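Local coordinates for ABC-type transport system, sugar-family extracellular solute-binding protein (Peptoclostridium difficile 630, PDB 6HNI), which binds tyrosine between its two lobes, probably delivering it to an ABC transporter, and also has adhesive properties, at residues Asn163-Ser169 with Thr216-Val220. The protein carries 1 engineered substitution. Numbering follows the deposited sequence.
With TYR (tyrosine), chain B.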
loop_
_atom_site.group_PDB
_atom_site.type_symbol
_atom_site.label_atom_id
_atom_site.label_comp_id
_atom_site.label_asym_id
_atom_site.label_seq_id
_atom_site.Cartn_x
_atom_site.Cartn_y
_atom_site.Cartn_z
ATOM N N ASN A 163 -11.973 3.273 -1.680
ATOM C CA ASN A 163 -12.626 2.346 -2.605
ATOM C C ASN A 163 -13.389 1.301 -1.815
ATOM O O ASN A 163 -12.777 0.461 -1.158
ATOM C CB ASN A 163 -11.541 1.674 -3.481
ATOM C CG ASN A 163 -12.104 0.829 -4.607
ATOM O OD1 ASN A 163 -13.321 0.594 -4.684
ATOM N ND2 ASN A 163 -11.204 0.319 -5.459
ATOM N N THR A 164 -14.717 1.277 -1.927
ATOM C CA THR A 164 -15.513 0.321 -1.186
ATOM C C THR A 164 -15.298 -1.118 -1.648
ATOM O O THR A 164 -15.686 -2.039 -0.955
ATOM C CB THR A 164 -17.007 0.678 -1.240
ATOM O OG1 THR A 164 -17.430 0.705 -2.598
ATOM C CG2 THR A 164 -17.245 2.037 -0.618
ATOM N N SER A 165 -14.682 -1.296 -2.816
ATOM C CA SER A 165 -14.301 -2.624 -3.327
ATOM C C SER A 165 -13.002 -3.202 -2.808
ATOM O O SER A 165 -12.735 -4.342 -3.127
ATOM C CB SER A 165 -14.184 -2.595 -4.854
ATOM O OG SER A 165 -15.413 -2.245 -5.422
ATOM N N GLU A 166 -12.191 -2.441 -2.090
ATOM C CA GLU A 166 -10.917 -2.919 -1.566
ATOM C C GLU A 166 -11.055 -3.339 -0.105
ATOM O O GLU A 166 -11.247 -2.497 0.802
ATOM C CB GLU A 166 -9.836 -1.833 -1.743
ATOM C CG GLU A 166 -9.384 -1.617 -3.197
ATOM C CD GLU A 166 -8.281 -0.542 -3.364
ATOM O OE1 GLU A 166 -7.277 -0.581 -2.589
ATOM O OE2 GLU A 166 -8.423 0.348 -4.274
ATOM N N VAL A 167 -10.887 -4.634 0.168
ATOM C CA VAL A 167 -11.003 -5.096 1.545
ATOM C C VAL A 167 -9.926 -4.482 2.429
ATOM O O VAL A 167 -10.163 -4.191 3.594
ATOM C CB VAL A 167 -11.059 -6.613 1.610
ATOM C CG1 VAL A 167 -9.742 -7.279 1.132
ATOM C CG2 VAL A 167 -11.393 -7.078 3.030
ATOM N N ASN A 168 -8.742 -4.267 1.862
ATOM C CA ASN A 168 -7.681 -3.557 2.564
ATOM C C ASN A 168 -8.100 -2.202 3.114
ATOM O O ASN A 168 -7.755 -1.844 4.241
ATOM C CB ASN A 168 -6.410 -3.411 1.712
ATOM C CG ASN A 168 -6.700 -2.909 0.290
ATOM O OD1 ASN A 168 -7.266 -3.685 -0.490
ATOM N ND2 ASN A 168 -6.291 -1.698 -0.058
ATOM N N SER A 169 -8.886 -1.482 2.322
ATOM C CA SER A 169 -9.378 -0.168 2.736
ATOM C C SER A 169 -10.476 -0.259 3.763
ATOM O O SER A 169 -10.464 0.522 4.733
ATOM C CB SER A 169 -9.795 0.633 1.521
ATOM O OG SER A 169 -8.675 0.814 0.691
ATOM N N THR A 216 -4.037 3.096 2.909
ATOM C CA THR A 216 -3.390 2.410 1.780
ATOM C C THR A 216 -4.405 1.759 0.832
ATOM O O THR A 216 -4.659 0.575 0.837
ATOM C CB THR A 216 -2.288 1.408 2.256
ATOM O OG1 THR A 216 -2.848 0.363 2.984
ATOM C CG2 THR A 216 -1.227 2.171 3.030
ATOM N N ASP A 217 -5.122 2.681 0.140
ATOM C CA ASP A 217 -6.117 2.422 -0.840
ATOM C C ASP A 217 -5.535 2.699 -2.236
ATOM O O ASP A 217 -5.002 3.764 -2.500
ATOM C CB ASP A 217 -7.278 3.438 -0.592
ATOM C CG ASP A 217 -8.435 3.223 -1.535
ATOM O OD1 ASP A 217 -8.430 3.722 -2.686
ATOM O OD2 ASP A 217 -9.376 2.536 -1.100
ATOM N N ASN A 218 -5.548 1.649 -3.094
ATOM C CA ASN A 218 -4.937 1.744 -4.381
ATOM C C ASN A 218 -5.560 2.770 -5.313
ATOM O O ASN A 218 -4.880 3.438 -6.028
ATOM C CB ASN A 218 -4.891 0.368 -5.064
ATOM C CG ASN A 218 -3.972 -0.621 -4.347
ATOM O OD1 ASN A 218 -2.727 -0.484 -4.415
ATOM N ND2 ASN A 218 -4.560 -1.571 -3.665
ATOM N N LEU A 219 -6.893 2.871 -5.227
ATOM C CA LEU A 219 -7.627 3.840 -6.073
ATOM C C LEU A 219 -7.260 5.285 -5.706
ATOM O O LEU A 219 -6.878 6.073 -6.570
ATOM C CB LEU A 219 -9.111 3.547 -5.968
ATOM C CG LEU A 219 -9.948 4.389 -6.932
ATOM C CD1 LEU A 219 -9.665 4.030 -8.371
ATOM C CD2 LEU A 219 -11.422 4.193 -6.600
ATOM N N VAL A 220 -7.305 5.597 -4.415
ATOM C CA VAL A 220 -6.985 6.968 -3.972
ATOM C C VAL A 220 -5.494 7.294 -4.137
ATOM O O VAL A 220 -5.128 8.370 -4.598
ATOM C CB VAL A 220 -7.504 7.224 -2.561
ATOM C CG1 VAL A 220 -7.160 8.634 -2.117
ATOM C CG2 VAL A 220 -9.031 7.082 -2.536
HETATM N N TYR B . -2.198 -1.809 1.103
HETATM C CA TYR B . -2.651 -1.875 -0.298
HETATM C C TYR B . -3.244 -3.247 -0.577
HETATM O O TYR B . -3.528 -3.531 -1.734
HETATM C CB TYR B . -1.577 -1.399 -1.298
HETATM C CG TYR B . -1.247 0.049 -1.146
HETATM C CD1 TYR B . -2.228 1.031 -1.469
HETATM C CD2 TYR B . -0.067 0.509 -0.643
HETATM C CE1 TYR B . -1.969 2.360 -1.257
HETATM C CE2 TYR B . 0.209 1.842 -0.427
HETATM C CZ TYR B . -0.781 2.802 -0.739
HETATM O OH TYR B . -0.528 4.142 -0.521
HETATM O OXT TYR B . -3.516 -3.992 0.342
#
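Start where strand 157-163 runs out. The backbone N of N163 donates to OD2 of D217 at 2.8 Å, almost in line, while its side chain works inside its own turn: OD1 takes the amide of S165 (3.0 Å to N), an Asx turn overlapping the type I turn N163-E166, and ND2 reaches OE2 of E166 at 3.0 Å. The turn then brings the chain round to E166, the N-cap residue of helix 167-183. The E166 carboxylate does not cap its own helix; it lies over the start of the facing helix 218-221, where OE1 accepts from N218 N (2.9 Å) and N218 ND2 (3.1 Å), and OE2 from L219 N (3.1 Å). E166 OE2 also sits 3.7 Å from D217 OD1, two acidic groups side by side, each supplied with donors. The two segments lie at the C-terminal ends of neighbouring parallel strands, 157-163 and 211-214, where an α/β lobe of a periplasmic-binding-protein fold commonly places its ligand loops. N168 comes next: its ND2 links OE1 of E166 (2.9 Å) to the carbonyl O of T216 (2.9 Å), and its CB passes 3.3 Å from OXT of the bound tyrosine. T216 OG1 accepts from the ligand N (2.9 Å) and also bonds to Q172; N218 ND2 donates to ligand O (2.9 Å), its OD1 being held by H34. At S169, OG donates to D217 OD2 at 2.6 Å, joining N163 N on that oxygen, while D217 OD1 caps helix 218-221 by accepting from V220 N at 2.8 Å.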